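Local coordinates for OxyA protein (Actinoplanes teichomyceticus, PDB 5HH3), which is a heme-dependent cytochrome P450 that probably catalyses phenolic coupling of aromatic side chains during cyclisation of a glycopeptide antibiotic precursor, at residues 16-19 against 20-23; 75-78 against 79-83; 117-120 against 121-125; 159-163 against 164-168; 191-194 against 195-199. All coordinates share one frame; numbering follows the deposited sequence.

Interaction 1 of 5, residues 16-19 against 20-23; sequences AAEL and HRRD
His20 folds back onto Ala16 where the helix 8-19 runs out into an extended stretch, and its imidazole adds a side-chain bond to the last turn, beside the backbone bond from His20 N to Ala17 O at 2.9 Å. The ND1 hydrogen points at the Ala16 carbonyl, with 2.8 Å from His20 ND1 to Ala16 O and an almost straight N-H...O angle of 177°. The carbonyl oxygen lies practically in the imidazole plane, whereas the donor stands 31° off the carbonyl plane. His20 CG is anti to its own carbonyl carbon (chi1 -70°), which swings the ring back beside the helix end, and the Leu19 carbonyl oxygen sits over one ring face. This is the buried side: Leu56 and Leu31 pack on the imidazole, and its far nitrogen, NE2, is hydrogen-bonded to Ser313, so both ring nitrogens are engaged.

The other side is looser. Glu18 and Arg21 run side by side, partly exposed, near Leu77 of the second subunit, their carboxylate and guanidinium planes perpendicular. The arginine chain is extended from CG to NE, while the glutamate bends at its second torsion to meet it. A single oxygen takes the salt bridge, Arg21 NE reaching Glu18 OE2 at 2.6 Å on the syn side but tilted out of the carboxylate plane; Arg21 NH2 adds only a weak bond to Glu18 OE2 at 3.1 Å.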
loop_
_atom_site.group_PDB
_atom_site.type_symbol
_atom_site.label_atom_id
_atom_site.label_comp_id
_atom_site.label_asym_id
_atom_site.label_seq_id
_atom_site.Cartn_x
_atom_site.Cartn_y
_atom_site.Cartn_z
ATOM N N ALA B 16 2.016 6.552 8.122
ATOM C CA ALA B 16 0.943 6.962 9.030
ATOM C C ALA B 16 0.558 5.838 10.001
ATOM O O ALA B 16 0.355 6.087 11.203
ATOM C CB ALA B 16 -0.276 7.477 8.274
ATOM N N ALA B 17 0.500 4.602 9.502
ATOM C CA ALA B 17 0.154 3.446 10.346
ATOM C C ALA B 17 1.188 3.228 11.485
ATOM O O ALA B 17 0.792 3.070 12.637
ATOM C CB ALA B 17 -0.010 2.176 9.513
ATOM N N GLU B 18 2.479 3.258 11.160
ATOM C CA GLU B 18 3.555 3.192 12.155
ATOM C C GLU B 18 3.400 4.217 13.282
ATOM O O GLU B 18 3.672 3.893 14.417
ATOM C CB GLU B 18 4.947 3.406 11.535
ATOM C CG GLU B 18 5.553 2.220 10.825
ATOM C CD GLU B 18 5.893 1.044 11.747
ATOM O OE1 GLU B 18 7.101 0.794 11.973
ATOM O OE2 GLU B 18 4.956 0.348 12.208
ATOM N N LEU B 19 2.970 5.429 12.940
ATOM C CA LEU B 19 2.749 6.497 13.917
ATOM C C LEU B 19 1.565 6.264 14.845
ATOM O O LEU B 19 1.473 6.905 15.875
ATOM C CB LEU B 19 2.583 7.854 13.202
ATOM C CG LEU B 19 3.860 8.365 12.532
ATOM C CD1 LEU B 19 3.616 9.579 11.663
ATOM C CD2 LEU B 19 4.926 8.680 13.556
ATOM N N HIS B 20 0.662 5.360 14.482
ATOM C CA HIS B 20 -0.547 5.103 15.250
ATOM C C HIS B 20 -0.606 3.736 15.912
ATOM O O HIS B 20 -1.679 3.267 16.256
ATOM C CB HIS B 20 -1.770 5.370 14.364
ATOM C CG HIS B 20 -1.938 6.812 14.069
ATOM N ND1 HIS B 20 -1.276 7.434 13.038
ATOM C CD2 HIS B 20 -2.555 7.792 14.766
ATOM C CE1 HIS B 20 -1.549 8.727 13.057
ATOM N NE2 HIS B 20 -2.314 8.969 14.105
ATOM N N ARG B 21 0.553 3.124 16.095
ATOM C CA ARG B 21 0.725 2.045 17.076
ATOM C C ARG B 21 0.525 2.650 18.468
ATOM O O ARG B 21 0.402 3.868 18.599
ATOM C CB ARG B 21 2.117 1.433 16.946
ATOM C CG ARG B 21 2.343 0.734 15.618
ATOM C CD ARG B 21 3.654 -0.018 15.627
ATOM N NE ARG B 21 3.903 -0.717 14.360
ATOM C CZ ARG B 21 3.302 -1.847 13.951
ATOM N NH1 ARG B 21 2.378 -2.468 14.696
ATOM N NH2 ARG B 21 3.637 -2.369 12.765
ATOM N N ARG B 22 0.466 1.818 19.497
ATOM C CA ARG B 22 0.140 2.285 20.845
ATOM C C ARG B 22 1.095 1.675 21.854
ATOM O O ARG B 22 1.527 0.538 21.692
ATOM C CB ARG B 22 -1.297 1.911 21.238
ATOM C CG ARG B 22 -2.368 2.311 20.238
ATOM C CD ARG B 22 -2.683 3.793 20.281
ATOM N NE ARG B 22 -3.490 4.189 21.432
ATOM C CZ ARG B 22 -4.818 4.319 21.469
ATOM N NH1 ARG B 22 -5.590 4.047 20.416
ATOM N NH2 ARG B 22 -5.386 4.729 22.597
ATOM N N ASP B 23 1.419 2.442 22.884
ATOM C CA ASP B 23 2.148 1.931 24.041
ATOM C C ASP B 23 1.099 1.744 25.127
ATOM O O ASP B 23 0.732 2.702 25.832
ATOM C CB ASP B 23 3.233 2.905 24.479
ATOM C CG ASP B 23 4.003 2.415 25.698
ATOM O OD1 ASP B 23 3.819 1.253 26.142
ATOM O OD2 ASP B 23 4.805 3.199 26.225
HETATM O O HOH W 1 0.635 6.574 18.542
#

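Interaction 2 of 5, residues 75-78 against 79-83; sequences RLLY and GGTAA
Leu77 O is gripped by two donors, Gly80 N at 3.0 Å from Leu77 O and the hydroxyl of Thr81, whose OG1 lies 3.1 Å from Leu77 O. They arrive on opposite faces of the carbonyl plane, each well out of it, so the oxygen is clamped between backbone and side chain at the turn that follows the short, weakly bonded helix 75-78. The threonine hydroxyl is carried back over the turn by a chi1 of -37°, with OG1 beside its own backbone N. One residue earlier, Gly79 N bonds to Arg75 O at 3.3 Å, an i to i+4 bond of the helical kind. Tyr78 to Thr81 form a type I beta turn, closed by a weak bond of 3.3 Å from Thr81 N to Tyr78 O.

Outward from these bonds, Tyr78 CB rests against Gly79 N, although the bond from CA to CB points away from 79-83 overall. Leu77 CD2 covers one face of the tyrosine ring, 3.8 Å above the plane and over its centre. The phenol OH is hydrogen-bonded to His289, a heme-binding residue, which makes Tyr78 a second-shell neighbour of the heme. Leu77 and Thr81 pack on Glu9 of helix 8-19, Leu76 and Leu77 lie on Val292 of strand 291-293, and Leu76 O accepts a hydrogen bond from Asn190 of the second subunit.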
loop_
_atom_site.group_PDB
_atom_site.type_symbol
_atom_site.label_atom_id
_atom_site.label_comp_id
_atom_site.label_asym_id
_atom_site.label_seq_id
_atom_site.Cartn_x
_atom_site.Cartn_y
_atom_site.Cartn_z
ATOM N N ARG B 75 -12.435 10.055 -2.527
ATOM C CA ARG B 75 -12.458 9.233 -3.747
ATOM C C ARG B 75 -11.179 9.267 -4.569
ATOM O O ARG B 75 -10.758 8.235 -5.104
ATOM C CB ARG B 75 -13.593 9.728 -4.619
ATOM C CG ARG B 75 -13.814 9.012 -5.945
ATOM C CD ARG B 75 -14.983 9.684 -6.652
ATOM N NE ARG B 75 -14.740 11.121 -6.882
ATOM C CZ ARG B 75 -14.107 11.651 -7.937
ATOM N NH1 ARG B 75 -13.613 10.887 -8.913
ATOM N NH2 ARG B 75 -13.960 12.973 -8.024
ATOM N N LEU B 76 -10.581 10.450 -4.694
ATOM C CA LEU B 76 -9.414 10.629 -5.551
ATOM C C LEU B 76 -8.124 9.952 -5.055
ATOM O O LEU B 76 -7.186 9.758 -5.854
ATOM C CB LEU B 76 -9.153 12.120 -5.808
ATOM C CG LEU B 76 -10.086 12.875 -6.755
ATOM C CD1 LEU B 76 -9.663 14.336 -6.720
ATOM C CD2 LEU B 76 -10.084 12.343 -8.191
ATOM N N LEU B 77 -8.044 9.614 -3.766
ATOM C CA LEU B 77 -6.842 8.949 -3.253
ATOM C C LEU B 77 -6.840 7.503 -3.697
ATOM O O LEU B 77 -5.961 7.066 -4.444
ATOM C CB LEU B 77 -6.745 9.011 -1.730
ATOM C CG LEU B 77 -5.408 8.443 -1.224
ATOM C CD1 LEU B 77 -4.730 9.471 -0.347
ATOM C CD2 LEU B 77 -5.555 7.095 -0.512
ATOM N N TYR B 78 -7.860 6.776 -3.272
ATOM C CA TYR B 78 -7.923 5.343 -3.513
ATOM C C TYR B 78 -8.053 4.992 -4.998
ATOM O O TYR B 78 -7.670 3.892 -5.395
ATOM C CB TYR B 78 -9.032 4.710 -2.675
ATOM C CG TYR B 78 -8.681 4.632 -1.195
ATOM C CD1 TYR B 78 -7.717 3.718 -0.723
ATOM C CD2 TYR B 78 -9.299 5.478 -0.260
ATOM C CE1 TYR B 78 -7.395 3.649 0.633
ATOM C CE2 TYR B 78 -8.991 5.409 1.096
ATOM C CZ TYR B 78 -8.042 4.501 1.541
ATOM O OH TYR B 78 -7.753 4.459 2.884
ATOM N N GLY B 79 -8.557 5.928 -5.808
ATOM C CA GLY B 79 -8.590 5.771 -7.267
ATOM C C GLY B 79 -7.224 5.796 -7.959
ATOM O O GLY B 79 -7.100 5.300 -9.072
ATOM N N GLY B 80 -6.206 6.371 -7.310
ATOM C CA GLY B 80 -4.813 6.334 -7.803
ATOM C C GLY B 80 -3.930 5.230 -7.215
ATOM O O GLY B 80 -2.710 5.247 -7.424
ATOM N N THR B 81 -4.547 4.281 -6.494
ATOM C CA THR B 81 -3.851 3.202 -5.786
ATOM C C THR B 81 -4.449 1.835 -6.147
ATOM O O THR B 81 -5.673 1.701 -6.281
ATOM C CB THR B 81 -3.993 3.361 -4.251
ATOM O OG1 THR B 81 -3.944 4.743 -3.890
ATOM C CG2 THR B 81 -2.879 2.638 -3.519
ATOM N N ALA B 82 -3.587 0.824 -6.291
ATOM C CA ALA B 82 -4.044 -0.563 -6.437
ATOM C C ALA B 82 -4.732 -1.082 -5.157
ATOM O O ALA B 82 -5.662 -1.884 -5.230
ATOM C CB ALA B 82 -2.890 -1.474 -6.842
ATOM N N ALA B 83 -4.276 -0.613 -3.991
ATOM C CA ALA B 83 -4.949 -0.881 -2.701
ATOM C C ALA B 83 -6.443 -0.500 -2.654
ATOM O O ALA B 83 -7.199 -1.117 -1.901
ATOM C CB ALA B 83 -4.209 -0.198 -1.548
#

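Interaction 3 of 5, residues 117-120 against 121-125; sequences KFQP and QVERV
Phe118 and Val122, one helical turn apart, meet at about a right angle: the CG2 methyl of Val122 approaches the ring obliquely, 3.3 Å from Phe118 CE2. In one of two modelled conformers, and so doubtfully, the amide oxygen of Gln121 lies at the ring's edge, near its plane, 3.3 Å from Phe118 CE1, ring and amide planes 66° apart. A chi1 of -165°, placing CG opposite the backbone N, tips the phenyl forward along the helix toward Val122.

On another flank the Gln119 amide bends at chi2 (-86°) toward Glu123 in a weak and doubtful bond, since Gln119 NE2 and Glu123 OE2 are only 2.5 Å apart. Arg124 curls back at chi3, laying one guanidinium face over Pro120 O; that oxygen also accepts Arg124 N at 3.2 Å and a water shared with Glu123 OE1. Pro120, lacking an amide hydrogen, kinks the helix here.

Within helix 112-136, Phe118 and Gln121 face Asp157 of helix 142-159, whereas Gln119, Val122 and Glu123 lie against helix 351-368.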
loop_
_atom_site.group_PDB
_atom_site.type_symbol
_atom_site.label_atom_id
_atom_site.label_comp_id
_atom_site.label_asym_id
_atom_site.label_seq_id
_atom_site.Cartn_x
_atom_site.Cartn_y
_atom_site.Cartn_z
ATOM N N LYS B 117 -35.635 1.790 20.366
ATOM C CA LYS B 117 -36.347 0.524 20.171
ATOM C C LYS B 117 -35.461 -0.717 20.260
ATOM O O LYS B 117 -35.913 -1.765 20.696
ATOM C CB LYS B 117 -37.086 0.528 18.835
ATOM C CG LYS B 117 -38.321 1.404 18.874
ATOM C CD LYS B 117 -39.018 1.475 17.533
ATOM C CE LYS B 117 -40.232 2.390 17.621
ATOM N NZ LYS B 117 -39.858 3.795 17.972
ATOM N N PHE B 118 -34.210 -0.593 19.825
ATOM C CA PHE B 118 -33.269 -1.703 19.815
ATOM C C PHE B 118 -32.661 -1.977 21.209
ATOM O O PHE B 118 -32.155 -3.061 21.451
ATOM C CB PHE B 118 -32.181 -1.392 18.776
ATOM C CG PHE B 118 -31.326 -2.569 18.379
ATOM C CD1 PHE B 118 -31.899 -3.765 17.960
ATOM C CD2 PHE B 118 -29.937 -2.448 18.354
ATOM C CE1 PHE B 118 -31.110 -4.832 17.579
ATOM C CE2 PHE B 118 -29.140 -3.520 17.974
ATOM C CZ PHE B 118 -29.733 -4.710 17.591
ATOM N N GLN B 119 -32.738 -1.012 22.126
ATOM C CA GLN B 119 -32.046 -1.080 23.425
ATOM C C GLN B 119 -32.333 -2.348 24.288
ATOM O O GLN B 119 -31.387 -2.959 24.785
ATOM C CB GLN B 119 -32.284 0.230 24.205
ATOM C CG GLN B 119 -31.471 0.417 25.482
ATOM C CD GLN B 119 -32.092 -0.210 26.724
ATOM O OE1 GLN B 119 -33.256 -0.633 26.742
ATOM N NE2 GLN B 119 -31.304 -0.272 27.780
ATOM N N PRO B 120 -33.618 -2.733 24.472
ATOM C CA PRO B 120 -33.922 -3.994 25.195
ATOM C C PRO B 120 -33.246 -5.242 24.603
ATOM O O PRO B 120 -32.764 -6.080 25.351
ATOM C CB PRO B 120 -35.445 -4.113 25.088
ATOM C CG PRO B 120 -35.932 -2.721 24.895
ATOM C CD PRO B 120 -34.852 -1.968 24.176
ATOM N N GLN B 121 -33.210 -5.348 23.276
ATOM C CA GLN B 121 -32.518 -6.457 22.605
ATOM C C GLN B 121 -31.004 -6.443 22.868
ATOM O O GLN B 121 -30.408 -7.499 23.100
ATOM C CB GLN B 121 -32.793 -6.445 21.097
ATOM C CG GLN B 121 -32.472 -7.770 20.409
ATOM C CD GLN B 121 -33.196 -7.956 19.086
ATOM O OE1 GLN B 121 -33.501 -6.995 18.380
ATOM N NE2 GLN B 121 -33.478 -9.204 18.747
ATOM N N VAL B 122 -30.395 -5.253 22.845
ATOM C CA VAL B 122 -28.966 -5.120 23.105
ATOM C C VAL B 122 -28.649 -5.522 24.555
ATOM O O VAL B 122 -27.673 -6.208 24.768
ATOM C CB VAL B 122 -28.419 -3.715 22.758
ATOM C CG1 VAL B 122 -26.963 -3.577 23.179
ATOM C CG2 VAL B 122 -28.531 -3.469 21.264
ATOM N N GLU B 123 -29.512 -5.161 25.509
ATOM C CA GLU B 123 -29.365 -5.598 26.903
ATOM C C GLU B 123 -29.349 -7.121 27.019
ATOM O O GLU B 123 -28.496 -7.679 27.700
ATOM C CB GLU B 123 -30.486 -5.038 27.794
ATOM C CG GLU B 123 -30.416 -3.539 28.056
ATOM C CD GLU B 123 -31.557 -3.026 28.937
ATOM O OE1 GLU B 123 -32.674 -3.606 28.951
ATOM O OE2 GLU B 123 -31.329 -2.012 29.630
ATOM N N ARG B 124 -30.281 -7.782 26.337
ATOM C CA ARG B 124 -30.312 -9.247 26.306
ATOM C C ARG B 124 -29.057 -9.867 25.701
ATOM O O ARG B 124 -28.571 -10.885 26.201
ATOM C CB ARG B 124 -31.547 -9.769 25.561
ATOM C CG ARG B 124 -32.843 -9.622 26.338
ATOM C CD ARG B 124 -33.986 -10.390 25.685
ATOM N NE ARG B 124 -34.420 -9.736 24.447
ATOM C CZ ARG B 124 -35.273 -8.704 24.359
ATOM N NH1 ARG B 124 -35.845 -8.166 25.441
ATOM N NH2 ARG B 124 -35.562 -8.202 23.162
ATOM N N VAL B 125 -28.537 -9.280 24.616
ATOM C CA VAL B 125 -27.322 -9.810 23.991
ATOM C C VAL B 125 -26.159 -9.739 24.978
ATOM O O VAL B 125 -25.402 -10.700 25.106
ATOM C CB VAL B 125 -26.969 -9.089 22.681
ATOM C CG1 VAL B 125 -25.565 -9.467 22.208
ATOM C CG2 VAL B 125 -28.000 -9.429 21.613
HETATM O O HOH W 2 -33.777 -6.355 28.248
#

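Interaction 4 of 5, residues 159-163 against 164-168; sequences LGIPR and DDQAD
Gln166 reaches back from the first turn of helix 163-178 to the loop that leads into it, and its amide supplies the straightest hydrogen bond of the contact. Gln166 NE2 donates to Ile161 O at 2.9 Å and an N-H...O angle of 172°; the acceptor lies in the amide plane, while the donor is tilted 33° from the carbonyl plane. An extended chain beyond CG gives the amide this span. NE2 also bonds to Asp157 on the preceding helix, which Gly160, with positive phi, ends in a Schellman motif.

Backbone bonds start the helix: Asp165 N meets Pro162 O at 3.0 Å, and Gln166 N makes a weak one to Arg163 O. A water links Arg163 O to Ala167 N, 2.9 Å from each.

Van der Waals contacts are few. Ile161 CG2 touches both Asp165 CB and Gln166 CG, each at 3.8 Å. Among polar neighbours, the Pro162 ring edges toward Asp165 OD2, which is probably hydrogen-bonded to Tyr195. Arg163 bends at chi2, bringing CD 3.7 Å from Gln166 NE2, with guanidinium and amide planes 59° apart; its charged end forms a salt bridge with Asp157.

Asp157 therefore receives both Gln166 NE2 and Arg163 NH2, one on each carboxylate oxygen, which fixes the amide's rotation and would be expected to stabilise the negative charge of that aspartate.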
loop_
_atom_site.group_PDB
_atom_site.type_symbol
_atom_site.label_atom_id
_atom_site.label_comp_id
_atom_site.label_asym_id
_atom_site.label_seq_id
_atom_site.Cartn_x
_atom_site.Cartn_y
_atom_site.Cartn_z
ATOM N N LEU B 159 -29.431 -5.828 11.718
ATOM C CA LEU B 159 -29.794 -6.176 10.348
ATOM C C LEU B 159 -31.023 -7.073 10.201
ATOM O O LEU B 159 -31.543 -7.196 9.098
ATOM C CB LEU B 159 -28.641 -6.866 9.635
ATOM C CG LEU B 159 -27.388 -6.046 9.406
ATOM C CD1 LEU B 159 -26.431 -6.934 8.635
ATOM C CD2 LEU B 159 -27.685 -4.758 8.629
ATOM N N GLY B 160 -31.473 -7.714 11.274
ATOM C CA GLY B 160 -32.596 -8.620 11.214
ATOM C C GLY B 160 -32.230 -10.011 10.712
ATOM O O GLY B 160 -33.105 -10.724 10.221
ATOM N N ILE B 161 -30.962 -10.417 10.824
ATOM C CA ILE B 161 -30.594 -11.790 10.460
ATOM C C ILE B 161 -31.161 -12.700 11.573
ATOM O O ILE B 161 -30.900 -12.438 12.739
ATOM C CB ILE B 161 -29.057 -11.997 10.345
ATOM C CG1 ILE B 161 -28.364 -10.927 9.472
ATOM C CG2 ILE B 161 -28.744 -13.387 9.806
ATOM C CD1 ILE B 161 -28.960 -10.755 8.097
ATOM N N PRO B 162 -31.962 -13.741 11.227
ATOM C CA PRO B 162 -32.422 -14.634 12.291
ATOM C C PRO B 162 -31.262 -15.313 12.992
ATOM O O PRO B 162 -30.233 -15.569 12.361
ATOM C CB PRO B 162 -33.303 -15.658 11.555
ATOM C CG PRO B 162 -33.781 -14.943 10.346
ATOM C CD PRO B 162 -32.648 -14.030 9.951
ATOM N N ARG B 163 -31.430 -15.579 14.288
ATOM C CA ARG B 163 -30.366 -16.129 15.129
ATOM C C ARG B 163 -29.738 -17.409 14.591
ATOM O O ARG B 163 -28.524 -17.585 14.664
ATOM C CB ARG B 163 -30.887 -16.370 16.548
ATOM C CG ARG B 163 -31.101 -15.086 17.327
ATOM C CD ARG B 163 -29.771 -14.481 17.696
ATOM N NE ARG B 163 -29.875 -13.240 18.442
ATOM C CZ ARG B 163 -29.868 -13.120 19.773
ATOM N NH1 ARG B 163 -29.827 -14.179 20.579
ATOM N NH2 ARG B 163 -29.924 -11.908 20.310
ATOM N N ASP B 164 -30.572 -18.280 14.041
ATOM C CA ASP B 164 -30.127 -19.544 13.432
ATOM C C ASP B 164 -29.120 -19.366 12.298
ATOM O O ASP B 164 -28.266 -20.230 12.096
ATOM C CB ASP B 164 -31.333 -20.331 12.902
ATOM C CG ASP B 164 -32.130 -21.017 14.004
ATOM O OD1 ASP B 164 -31.778 -20.872 15.204
ATOM O OD2 ASP B 164 -33.117 -21.719 13.662
ATOM N N ASP B 165 -29.232 -18.253 11.567
ATOM C CA ASP B 165 -28.391 -17.983 10.393
ATOM C C ASP B 165 -27.107 -17.242 10.697
ATOM O O ASP B 165 -26.194 -17.267 9.877
ATOM C CB ASP B 165 -29.174 -17.165 9.356
ATOM C CG ASP B 165 -30.373 -17.908 8.780
ATOM O OD1 ASP B 165 -30.360 -19.158 8.704
ATOM O OD2 ASP B 165 -31.329 -17.216 8.371
ATOM N N GLN B 166 -27.021 -16.583 11.854
ATOM C CA GLN B 166 -25.998 -15.550 12.063
ATOM C C GLN B 166 -24.563 -16.075 12.031
ATOM O O GLN B 166 -23.689 -15.447 11.412
ATOM C CB GLN B 166 -26.229 -14.778 13.379
ATOM C CG GLN B 166 -27.526 -13.986 13.406
ATOM C CD GLN B 166 -27.703 -13.159 14.663
ATOM O OE1 GLN B 166 -26.866 -13.184 15.549
ATOM N NE2 GLN B 166 -28.793 -12.407 14.734
ATOM N N ALA B 167 -24.323 -17.203 12.697
ATOM C CA ALA B 167 -22.974 -17.771 12.795
ATOM C C ALA B 167 -22.389 -18.121 11.418
ATOM O O ALA B 167 -21.240 -17.777 11.129
ATOM C CB ALA B 167 -22.983 -19.005 13.695
ATOM N N ASP B 168 -23.192 -18.786 10.579
ATOM C CA ASP B 168 -22.774 -19.196 9.229
ATOM C C ASP B 168 -22.554 -17.990 8.319
ATOM O O ASP B 168 -21.569 -17.942 7.589
ATOM C CB ASP B 168 -23.800 -20.152 8.583
ATOM C CG ASP B 168 -23.803 -21.554 9.214
ATOM O OD1 ASP B 168 -22.918 -21.862 10.046
ATOM O OD2 ASP B 168 -24.694 -22.371 8.865
HETATM O O HOH W 3 -26.015 -18.908 14.332
#

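Interaction 5 of 5, residues 191-194 against 195-199; sequences KFMT and YMNKM
A Met-aromatic contact of the i to i+4 kind lies on the buried face of helix 182-205, where Met196 lays its side chain over the ring of Phe192. The closest part is the CG methylene, a CH-pi donor 3.9 Å from the Phe192 ring centroid and 21° off the ring normal, displaced toward the rim near Phe192 CE2 and CZ. Met196 SD is farther out and oblique, 4.7 Å from the same Phe192 centroid. The phenyl is brought forward by a chi1 of 180°, while Met196, bent at both chi2 and chi3, folds its thioether round instead of extending it.

The backbone beneath is regular helix. Met196 N bonds to Phe192 O at 3.0 Å, and Asn197 N to Met193 O at 2.8 Å; the bonds from Tyr195 N to Lys191 O and from Lys198 N to Thr194 O are longer and weak.

On the exposed face, Thr194 and Lys198 lie side by side, the aliphatic lysine chain running past the Thr194 methyl with CE 4.2 Å from Thr194 CG2. The threonine hydroxyl is bonded to Asn190 O.

Around this turn, Phe192 packs on Leu169 and Leu173 of helix 163-178 and on Ala233 of helix 225-256; Met196 touches Thr229 and Ala232 of the latter and Phe212 of helix 211-219.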
loop_
_atom_site.group_PDB
_atom_site.type_symbol
_atom_site.label_atom_id
_atom_site.label_comp_id
_atom_site.label_asym_id
_atom_site.label_seq_id
_atom_site.Cartn_x
_atom_site.Cartn_y
_atom_site.Cartn_z
ATOM N N LYS B 191 -21.774 -17.277 -1.140
ATOM C CA LYS B 191 -22.652 -17.806 -0.096
ATOM C C LYS B 191 -23.298 -16.634 0.657
ATOM O O LYS B 191 -24.500 -16.634 0.904
ATOM C CB LYS B 191 -21.868 -18.726 0.846
ATOM C CG LYS B 191 -22.718 -19.716 1.621
ATOM C CD LYS B 191 -22.009 -21.056 1.746
ATOM C CE LYS B 191 -22.693 -21.954 2.764
ATOM N NZ LYS B 191 -22.552 -21.439 4.158
ATOM N N PHE B 192 -22.497 -15.626 0.976
ATOM C CA PHE B 192 -22.997 -14.389 1.593
ATOM C C PHE B 192 -24.006 -13.656 0.692
ATOM O O PHE B 192 -25.101 -13.307 1.131
ATOM C CB PHE B 192 -21.824 -13.471 1.947
ATOM C CG PHE B 192 -22.234 -12.178 2.580
ATOM C CD1 PHE B 192 -22.535 -12.120 3.930
ATOM C CD2 PHE B 192 -22.324 -11.011 1.826
ATOM C CE1 PHE B 192 -22.919 -10.928 4.525
ATOM C CE2 PHE B 192 -22.707 -9.816 2.414
ATOM C CZ PHE B 192 -23.009 -9.777 3.768
ATOM N N MET B 193 -23.631 -13.455 -0.569
ATOM C CA MET B 193 -24.468 -12.745 -1.553
ATOM C C MET B 193 -25.815 -13.393 -1.857
ATOM O O MET B 193 -26.813 -12.686 -2.013
ATOM C CB MET B 193 -23.705 -12.576 -2.873
ATOM C CG MET B 193 -22.579 -11.560 -2.811
ATOM S SD MET B 193 -23.187 -9.880 -2.591
ATOM C CE MET B 193 -24.078 -9.626 -4.136
ATOM N N THR B 194 -25.836 -14.722 -1.974
ATOM C CA THR B 194 -27.076 -15.454 -2.231
ATOM C C THR B 194 -28.039 -15.309 -1.054
ATOM O O THR B 194 -29.242 -15.162 -1.256
ATOM C CB THR B 194 -26.823 -16.957 -2.500
ATOM O OG1 THR B 194 -25.845 -17.102 -3.531
ATOM C CG2 THR B 194 -28.103 -17.671 -2.929
ATOM N N TYR B 195 -27.510 -15.354 0.170
ATOM C CA TYR B 195 -28.334 -15.118 1.352
ATOM C C TYR B 195 -28.915 -13.689 1.317
ATOM O O TYR B 195 -30.129 -13.510 1.413
ATOM C CB TYR B 195 -27.535 -15.357 2.638
ATOM C CG TYR B 195 -28.391 -15.309 3.883
ATOM C CD1 TYR B 195 -28.711 -14.092 4.470
ATOM C CD2 TYR B 195 -28.908 -16.476 4.461
ATOM C CE1 TYR B 195 -29.499 -14.021 5.598
ATOM C CE2 TYR B 195 -29.706 -16.414 5.599
ATOM C CZ TYR B 195 -29.987 -15.170 6.162
ATOM O OH TYR B 195 -30.765 -15.027 7.273
ATOM N N MET B 196 -28.057 -12.687 1.134
ATOM C CA MET B 196 -28.505 -11.281 1.141
ATOM C C MET B 196 -29.488 -10.941 0.012
ATOM O O MET B 196 -30.449 -10.199 0.232
ATOM C CB MET B 196 -27.312 -10.323 1.085
ATOM C CG MET B 196 -26.388 -10.378 2.292
ATOM S SD MET B 196 -27.162 -10.225 3.920
ATOM C CE MET B 196 -28.233 -8.831 3.604
ATOM N N ASN B 197 -29.263 -11.495 -1.178
ATOM C CA ASN B 197 -30.181 -11.295 -2.299
ATOM C C ASN B 197 -31.587 -11.809 -2.006
ATOM O O ASN B 197 -32.561 -11.177 -2.399
ATOM C CB ASN B 197 -29.650 -11.957 -3.572
ATOM C CG ASN B 197 -28.430 -11.250 -4.147
ATOM O OD1 ASN B 197 -28.106 -10.119 -3.786
ATOM N ND2 ASN B 197 -27.750 -11.925 -5.063
ATOM N N LYS B 198 -31.695 -12.940 -1.312
ATOM C CA LYS B 198 -33.009 -13.446 -0.870
ATOM C C LYS B 198 -33.639 -12.507 0.155
ATOM O O LYS B 198 -34.807 -12.131 0.026
ATOM C CB LYS B 198 -32.900 -14.857 -0.281
ATOM C CG LYS B 198 -32.684 -15.926 -1.335
ATOM C CD LYS B 198 -32.348 -17.258 -0.694
ATOM C CE LYS B 198 -32.053 -18.309 -1.749
ATOM N NZ LYS B 198 -31.477 -19.535 -1.137
ATOM N N MET B 199 -32.847 -12.137 1.157
ATOM C CA MET B 199 -33.267 -11.197 2.197
ATOM C C MET B 199 -33.773 -9.865 1.633
ATOM O O MET B 199 -34.771 -9.321 2.110
ATOM C CB MET B 199 -32.108 -10.932 3.144
ATOM C CG MET B 199 -32.408 -9.901 4.214
ATOM S SD MET B 199 -31.432 -10.163 5.707
ATOM C CE MET B 199 -32.329 -11.551 6.397
#

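How the interactions relate
All five contacts are local and follow one another along the chain; none nests within or crosses another. Interaction 1 closes the end of helix 8-19 and interaction 2 the turn after helix 75-78; their centres are about 22 Å apart, and both touch the second subunit. Interaction 3 lies within helix 112-136, on the opposite side of the chain's centre from both. It meets interaction 4, the loop and start of helix 163-178, where Val125 CG2 lies 3.4 Å from Arg163 NH2. Interaction 5, within the next helix, joins interaction 4 through the Tyr195 hydroxyl and through Ile161 against Met199, so 117-125, 159-168 and 191-199 form a connected series.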